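Long-range contacts in type III restriction-modification enzyme EcoP15I Res subunit (Escherichia coli, PDB 4ZCF), which recognises paired, inversely oriented CAGCAG sites together with the Mod subunit and cleaves the DNA 25-27 base pairs downstream of one site, in an ATP-dependent restriction reaction: residues I223-P228 with Q247-Y252; I79-M84 with A254-G259. One frame throughout, in Å; residues are numbered along the deposited sequence.

Contact 1: residues I223-P228 with Q247-Y252; sequences IIIDEP and QYIIRY. With AMP (adenosine monophosphate), chain H.
Two adjacent parallel strands of the helicase-type P-loop NTPase core meet here. They belong to the beta-alpha-beta unit made of strand 222-226, helix 236-242 and strand 248-253. The first strand runs into Asp226-Glu227, the acidic pair of the DExx (Walker B) motif of such helicases.

On one face, Ile224 lies alongside Ile250 and points the same way. Their CD1 atoms meet at 3.7 Å. The Tyr252 side chain crosses Ile224 obliquely, and its CD1 is 3.8 Å from Ile224 CG2. Tyr94 of helix 90-105 packs on both Ile224 and Tyr252. On the other face, Ile225 and Ile249 are side by side, with Ile225 CD1 against Ile249 CG2. Trp238 of helix 236-242 covers both. Farther along this face, the Pro228 ring crosses Arg251, its CB touching Arg251 CB and CD. The Arg251 chain bends at chi3 (-63°), and its polar end has Asp81 as partner.

Five backbone hydrogen bonds tie the strands. Ile225 N approaches Ile250 O from above the carbonyl plane, whereas the other four lie nearly along the C=O axis. The last, Glu227 N to Tyr252 O at 2.9 Å, carries the pairing one residue past the end of strand 222-226.

Asp226 binds AMP. Its CG is anti to the backbone N (chi1 -155°), and Tyr94 OH hydrogen-bonds OD2. Glu227 bends at chi2 and forms a salt bridge with Lys90. Asp226 OD2 lies 3.0 Å from AMP O3P, while Glu227 OE2 is 3.7 Å from AMP O1P.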
loop_
_atom_site.group_PDB
_atom_site.type_symbol
_atom_site.label_atom_id
_atom_site.label_comp_id
_atom_site.label_asym_id
_atom_site.label_seq_id
_atom_site.Cartn_x
_atom_site.Cartn_y
_atom_site.Cartn_z
ATOM N N ILE C 223 -28.304 -5.154 2.959
ATOM C CA ILE C 223 -27.630 -6.237 2.238
ATOM C C ILE C 223 -28.379 -6.749 1.033
ATOM O O ILE C 223 -29.536 -7.113 1.160
ATOM C CB ILE C 223 -27.204 -7.406 3.171
ATOM C CG1 ILE C 223 -26.375 -6.915 4.374
ATOM C CG2 ILE C 223 -26.479 -8.500 2.377
ATOM C CD1 ILE C 223 -25.949 -7.991 5.313
ATOM N N ILE C 224 -27.667 -6.853 -0.114
ATOM C CA ILE C 224 -28.118 -7.387 -1.392
ATOM C C ILE C 224 -27.546 -8.805 -1.553
ATOM O O ILE C 224 -26.342 -8.999 -1.379
ATOM C CB ILE C 224 -27.646 -6.477 -2.572
ATOM C CG1 ILE C 224 -28.026 -4.975 -2.395
ATOM C CG2 ILE C 224 -28.010 -7.046 -3.962
ATOM C CD1 ILE C 224 -29.504 -4.591 -2.480
ATOM N N ILE C 225 -28.392 -9.777 -1.925
ATOM C CA ILE C 225 -27.958 -11.138 -2.207
ATOM C C ILE C 225 -28.188 -11.485 -3.675
ATOM O O ILE C 225 -29.330 -11.478 -4.145
ATOM C CB ILE C 225 -28.464 -12.197 -1.187
ATOM C CG1 ILE C 225 -27.550 -12.191 0.050
ATOM C CG2 ILE C 225 -28.467 -13.622 -1.791
ATOM C CD1 ILE C 225 -28.110 -11.667 1.176
ATOM N N ASP C 226 -27.069 -11.750 -4.394
ATOM C CA ASP C 226 -26.994 -12.129 -5.800
ATOM C C ASP C 226 -27.018 -13.654 -5.863
ATOM O O ASP C 226 -26.177 -14.304 -5.234
ATOM C CB ASP C 226 -25.690 -11.581 -6.412
ATOM C CG ASP C 226 -25.724 -11.358 -7.909
ATOM O OD1 ASP C 226 -25.910 -12.337 -8.647
ATOM O OD2 ASP C 226 -25.482 -10.215 -8.342
ATOM N N GLU C 227 -27.985 -14.221 -6.614
ATOM C CA GLU C 227 -28.239 -15.674 -6.766
ATOM C C GLU C 227 -28.520 -16.271 -5.366
ATOM O O GLU C 227 -27.609 -16.822 -4.752
ATOM C CB GLU C 227 -27.107 -16.419 -7.526
ATOM C CG GLU C 227 -26.480 -15.664 -8.696
ATOM C CD GLU C 227 -27.236 -15.581 -10.011
ATOM O OE1 GLU C 227 -28.482 -15.719 -10.014
ATOM O OE2 GLU C 227 -26.571 -15.331 -11.044
ATOM N N PRO C 228 -29.745 -16.080 -4.798
ATOM C CA PRO C 228 -29.987 -16.517 -3.411
ATOM C C PRO C 228 -29.997 -18.011 -3.171
ATOM O O PRO C 228 -29.940 -18.436 -2.017
ATOM C CB PRO C 228 -31.320 -15.855 -3.056
ATOM C CG PRO C 228 -32.000 -15.664 -4.343
ATOM C CD PRO C 228 -30.945 -15.431 -5.370
ATOM N N GLN C 247 -30.388 -4.216 8.404
ATOM C CA GLN C 247 -31.680 -3.532 8.480
ATOM C C GLN C 247 -32.721 -4.272 7.667
ATOM O O GLN C 247 -33.800 -4.543 8.188
ATOM C CB GLN C 247 -31.581 -2.054 8.063
ATOM C CG GLN C 247 -31.057 -1.131 9.152
ATOM C CD GLN C 247 -30.923 0.290 8.661
ATOM O OE1 GLN C 247 -31.898 1.032 8.539
ATOM N NE2 GLN C 247 -29.709 0.714 8.383
ATOM N N TYR C 248 -32.376 -4.625 6.403
ATOM C CA TYR C 248 -33.203 -5.332 5.411
ATOM C C TYR C 248 -32.303 -6.043 4.418
ATOM O O TYR C 248 -31.240 -5.522 4.067
ATOM C CB TYR C 248 -34.104 -4.349 4.628
ATOM C CG TYR C 248 -35.223 -3.754 5.448
ATOM C CD1 TYR C 248 -35.039 -2.574 6.165
ATOM C CD2 TYR C 248 -36.472 -4.364 5.504
ATOM C CE1 TYR C 248 -36.052 -2.046 6.961
ATOM C CE2 TYR C 248 -37.493 -3.843 6.294
ATOM C CZ TYR C 248 -37.277 -2.682 7.020
ATOM O OH TYR C 248 -38.270 -2.164 7.807
ATOM N N ILE C 249 -32.749 -7.210 3.933
ATOM C CA ILE C 249 -32.027 -8.026 2.956
ATOM C C ILE C 249 -32.833 -8.153 1.647
ATOM O O ILE C 249 -33.938 -8.695 1.661
ATOM C CB ILE C 249 -31.610 -9.409 3.552
ATOM C CG1 ILE C 249 -30.659 -9.255 4.772
ATOM C CG2 ILE C 249 -30.994 -10.313 2.497
ATOM C CD1 ILE C 249 -30.886 -10.252 5.847
ATOM N N ILE C 250 -32.266 -7.676 0.516
ATOM C CA ILE C 250 -32.932 -7.768 -0.786
ATOM C C ILE C 250 -32.243 -8.831 -1.657
ATOM O O ILE C 250 -31.101 -8.620 -2.059
ATOM C CB ILE C 250 -33.150 -6.400 -1.512
ATOM C CG1 ILE C 250 -33.458 -5.229 -0.538
ATOM C CG2 ILE C 250 -34.296 -6.550 -2.515
ATOM C CD1 ILE C 250 -32.283 -4.454 0.025
ATOM N N ARG C 251 -32.927 -9.984 -1.910
ATOM C CA ARG C 251 -32.387 -11.131 -2.672
ATOM C C ARG C 251 -32.778 -11.064 -4.139
ATOM O O ARG C 251 -33.946 -10.824 -4.454
ATOM C CB ARG C 251 -32.803 -12.482 -2.072
ATOM C CG ARG C 251 -32.601 -12.629 -0.558
ATOM C CD ARG C 251 -32.900 -14.050 -0.068
ATOM N NE ARG C 251 -34.299 -14.443 -0.285
ATOM C CZ ARG C 251 -34.794 -15.661 -0.072
ATOM N NH1 ARG C 251 -34.016 -16.634 0.391
ATOM N NH2 ARG C 251 -36.076 -15.915 -0.318
ATOM N N TYR C 252 -31.806 -11.285 -5.038
ATOM C CA TYR C 252 -32.020 -11.165 -6.483
ATOM C C TYR C 252 -31.566 -12.378 -7.211
ATOM O O TYR C 252 -30.402 -12.776 -7.091
ATOM C CB TYR C 252 -31.262 -9.948 -7.046
ATOM C CG TYR C 252 -31.793 -8.621 -6.555
ATOM C CD1 TYR C 252 -31.387 -8.099 -5.329
ATOM C CD2 TYR C 252 -32.644 -7.853 -7.347
ATOM C CE1 TYR C 252 -31.837 -6.858 -4.891
ATOM C CE2 TYR C 252 -33.112 -6.615 -6.910
ATOM C CZ TYR C 252 -32.721 -6.132 -5.672
ATOM O OH TYR C 252 -33.186 -4.930 -5.215
HETATM P P AMP H . -24.464 -11.041 -12.088
HETATM O O1P AMP H . -24.337 -12.451 -11.647
HETATM O O2P AMP H . -25.931 -10.820 -12.116
HETATM O O3P AMP H . -24.009 -10.242 -10.922
HETATM O "O5'" AMP H . -23.672 -10.699 -13.430
HETATM C "C5'" AMP H . -24.355 -10.163 -14.549
HETATM C "C4'" AMP H . -23.502 -9.201 -15.312
HETATM O "O4'" AMP H . -24.236 -8.652 -16.441
HETATM C "C3'" AMP H . -23.138 -8.034 -14.461
HETATM O "O3'" AMP H . -21.885 -8.293 -13.830
HETATM C "C2'" AMP H . -23.107 -6.867 -15.362
HETATM O "O2'" AMP H . -21.783 -6.654 -15.872
HETATM C "C1'" AMP H . -23.998 -7.217 -16.510
HETATM N N9 AMP H . -25.199 -6.483 -16.555
HETATM C C8 AMP H . -26.155 -6.607 -15.656
HETATM N N7 AMP H . -27.203 -5.804 -15.989
HETATM C C5 AMP H . -26.834 -5.170 -17.261
HETATM C C6 AMP H . -27.399 -4.250 -18.190
HETATM N N6 AMP H . -28.686 -3.695 -17.972
HETATM N N1 AMP H . -26.680 -3.907 -19.290
HETATM C C2 AMP H . -25.469 -4.393 -19.521
HETATM N N3 AMP H . -24.878 -5.255 -18.698
HETATM C C4 AMP H . -25.491 -5.682 -17.569
#

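Contact 2: residues I79-M84 with A254-G259; sequences IIDVSM and ATFSEG
Strand 79-84 of the parallel sheet leads into the P-loop of the helicase-type core; it lies between strands 248-253 and 263-267. The loop 254-259 leaves the neighbouring strand 248-253 and packs beside it. Ala254-Thr255 come directly after strand 248-253, the strand next to the DExx strand, and are consistent with the SAT-like motif III of superfamily 2 helicases. The contact is made by packing, with Phe256 giving up the most surface, followed by Ala254 and Asp81.

Phe256 points its side chain at the strand. Its CG lies beside the backbone N (chi1 -75°), and the far end of the ring reaches the backbone between Asp81 and Ser83. The ring edge meets a carbonyl: Val82 O sits near the ring plane, 3.5 Å from Phe256 CZ. On the Ser83 side of that carbonyl, Phe256 CE1 is 4.1 Å from Ser83 CB. The ring also packs on Pro228 and Arg251, and meets the ring of Tyr260.

Asp81 crosses the ring obliquely. Its carboxylate plane is turned 57° from the ring, and Phe256 CE2 comes 3.5 Å from Asp81 CG. Both carboxylate oxygens have polar partners: OD1 makes a salt bridge with Arg251 NE, and OD2 accepts a hydrogen bond from Lys261 N. These bonds fix the rotation of the group. The paired arginine probably favours the charged form of this buried acid.

A type I beta turn from Phe256 to Gly259 carries the loop away, and the positive phi of Gly259 suits glycine. A weak hydrogen bond from Gly259 N to Phe256 O closes this turn.

Ala254 meets the strand at its P-loop end. Its CB points away overall, yet lies 3.6 Å from Met84 O.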
loop_
_atom_site.group_PDB
_atom_site.type_symbol
_atom_site.label_atom_id
_atom_site.label_comp_id
_atom_site.label_asym_id
_atom_site.label_seq_id
_atom_site.Cartn_x
_atom_site.Cartn_y
_atom_site.Cartn_z
ATOM N N ILE C 79 -36.510 -9.741 4.952
ATOM C CA ILE C 79 -36.071 -10.229 3.661
ATOM C C ILE C 79 -37.092 -9.916 2.573
ATOM O O ILE C 79 -38.222 -10.395 2.619
ATOM C CB ILE C 79 -35.673 -11.722 3.734
ATOM C CG1 ILE C 79 -34.514 -11.924 4.752
ATOM C CG2 ILE C 79 -35.318 -12.279 2.347
ATOM C CD1 ILE C 79 -34.348 -13.329 5.254
ATOM N N ILE C 80 -36.680 -9.104 1.595
ATOM C CA ILE C 80 -37.479 -8.724 0.428
ATOM C C ILE C 80 -36.934 -9.504 -0.795
ATOM O O ILE C 80 -35.710 -9.590 -0.972
ATOM C CB ILE C 80 -37.448 -7.181 0.245
ATOM C CG1 ILE C 80 -37.927 -6.468 1.533
ATOM C CG2 ILE C 80 -38.253 -6.733 -0.979
ATOM C CD1 ILE C 80 -37.431 -5.064 1.724
ATOM N N ASP C 81 -37.833 -10.101 -1.609
ATOM C CA ASP C 81 -37.414 -10.879 -2.776
ATOM C C ASP C 81 -37.803 -10.304 -4.117
ATOM O O ASP C 81 -38.928 -9.841 -4.301
ATOM C CB ASP C 81 -37.865 -12.335 -2.672
ATOM C CG ASP C 81 -37.271 -13.049 -1.484
ATOM O OD1 ASP C 81 -36.108 -12.753 -1.137
ATOM O OD2 ASP C 81 -37.956 -13.922 -0.916
ATOM N N VAL C 82 -36.852 -10.361 -5.060
ATOM C CA VAL C 82 -36.984 -9.919 -6.443
ATOM C C VAL C 82 -36.564 -11.105 -7.310
ATOM O O VAL C 82 -35.490 -11.679 -7.096
ATOM C CB VAL C 82 -36.145 -8.642 -6.746
ATOM C CG1 VAL C 82 -36.206 -8.268 -8.219
ATOM C CG2 VAL C 82 -36.584 -7.466 -5.888
ATOM N N SER C 83 -37.430 -11.493 -8.251
ATOM C CA SER C 83 -37.171 -12.597 -9.158
ATOM C C SER C 83 -37.107 -12.094 -10.598
ATOM O O SER C 83 -38.078 -11.557 -11.136
ATOM C CB SER C 83 -38.193 -13.717 -8.986
ATOM O OG SER C 83 -37.862 -14.804 -9.832
ATOM N N MET C 84 -35.917 -12.209 -11.191
ATOM C CA MET C 84 -35.632 -11.776 -12.558
ATOM C C MET C 84 -34.848 -12.847 -13.236
ATOM O O MET C 84 -33.867 -13.328 -12.671
ATOM C CB MET C 84 -34.824 -10.472 -12.569
ATOM C CG MET C 84 -35.463 -9.367 -11.791
ATOM S SD MET C 84 -35.212 -7.819 -12.622
ATOM C CE MET C 84 -35.616 -6.785 -11.395
ATOM N N ALA C 254 -32.966 -15.774 -10.270
ATOM C CA ALA C 254 -33.897 -16.513 -11.101
ATOM C C ALA C 254 -34.327 -17.817 -10.395
ATOM O O ALA C 254 -35.310 -18.443 -10.809
ATOM C CB ALA C 254 -33.231 -16.821 -12.424
ATOM N N THR C 255 -33.588 -18.213 -9.321
ATOM C CA THR C 255 -33.844 -19.437 -8.554
ATOM C C THR C 255 -34.003 -19.201 -7.045
ATOM O O THR C 255 -33.102 -18.671 -6.387
ATOM C CB THR C 255 -32.804 -20.529 -8.873
ATOM O OG1 THR C 255 -32.617 -20.601 -10.283
ATOM C CG2 THR C 255 -33.203 -21.898 -8.329
ATOM N N PHE C 256 -35.156 -19.630 -6.516
ATOM C CA PHE C 256 -35.526 -19.579 -5.110
ATOM C C PHE C 256 -35.951 -21.019 -4.764
ATOM O O PHE C 256 -37.132 -21.391 -4.814
ATOM C CB PHE C 256 -36.630 -18.529 -4.857
ATOM C CG PHE C 256 -36.170 -17.086 -4.896
ATOM C CD1 PHE C 256 -35.968 -16.433 -6.107
ATOM C CD2 PHE C 256 -35.987 -16.364 -3.724
ATOM C CE1 PHE C 256 -35.541 -15.106 -6.142
ATOM C CE2 PHE C 256 -35.567 -15.038 -3.762
ATOM C CZ PHE C 256 -35.365 -14.415 -4.970
ATOM N N SER C 257 -34.925 -21.852 -4.518
ATOM C CA SER C 257 -34.998 -23.281 -4.196
ATOM C C SER C 257 -35.497 -23.549 -2.752
ATOM O O SER C 257 -35.703 -24.711 -2.371
ATOM C CB SER C 257 -33.628 -23.920 -4.419
ATOM O OG SER C 257 -32.634 -23.273 -3.638
ATOM N N GLU C 258 -35.673 -22.477 -1.952
ATOM C CA GLU C 258 -36.136 -22.561 -0.566
ATOM C C GLU C 258 -37.362 -21.674 -0.374
ATOM O O GLU C 258 -37.724 -21.324 0.752
ATOM C CB GLU C 258 -35.006 -22.173 0.407
ATOM C CG GLU C 258 -33.829 -23.140 0.407
ATOM C CD GLU C 258 -32.961 -23.088 1.647
ATOM O OE1 GLU C 258 -32.869 -22.001 2.260
ATOM O OE2 GLU C 258 -32.378 -24.137 2.010
ATOM N N GLY C 259 -38.003 -21.341 -1.486
ATOM C CA GLY C 259 -39.172 -20.479 -1.497
ATOM C C GLY C 259 -38.839 -19.005 -1.377
ATOM O O GLY C 259 -37.718 -18.572 -1.684
#

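In the fold
Both contacts belong to the seven-stranded parallel sheet of the N-terminal helicase-type domain, and their centres are 9 Å apart. Strand 79-84 comes first in the chain. Strands 222-226 and 248-253 of contact 1 follow, and then loop 254-259, so contact 1 falls between the two halves of contact 2. The contacts meet directly where Ile80 N makes a probable hydrogen bond of 2.8 Å to Ile249 O. Strand 222-226 carries the AMP-binding Asp226, and strand 79-84 leads to the loop before Lys90 and Thr91. The sheet thus places the P-loop strand and the DExx strand on either side of strand 248-253, consistent with the shared nucleotide site of this core.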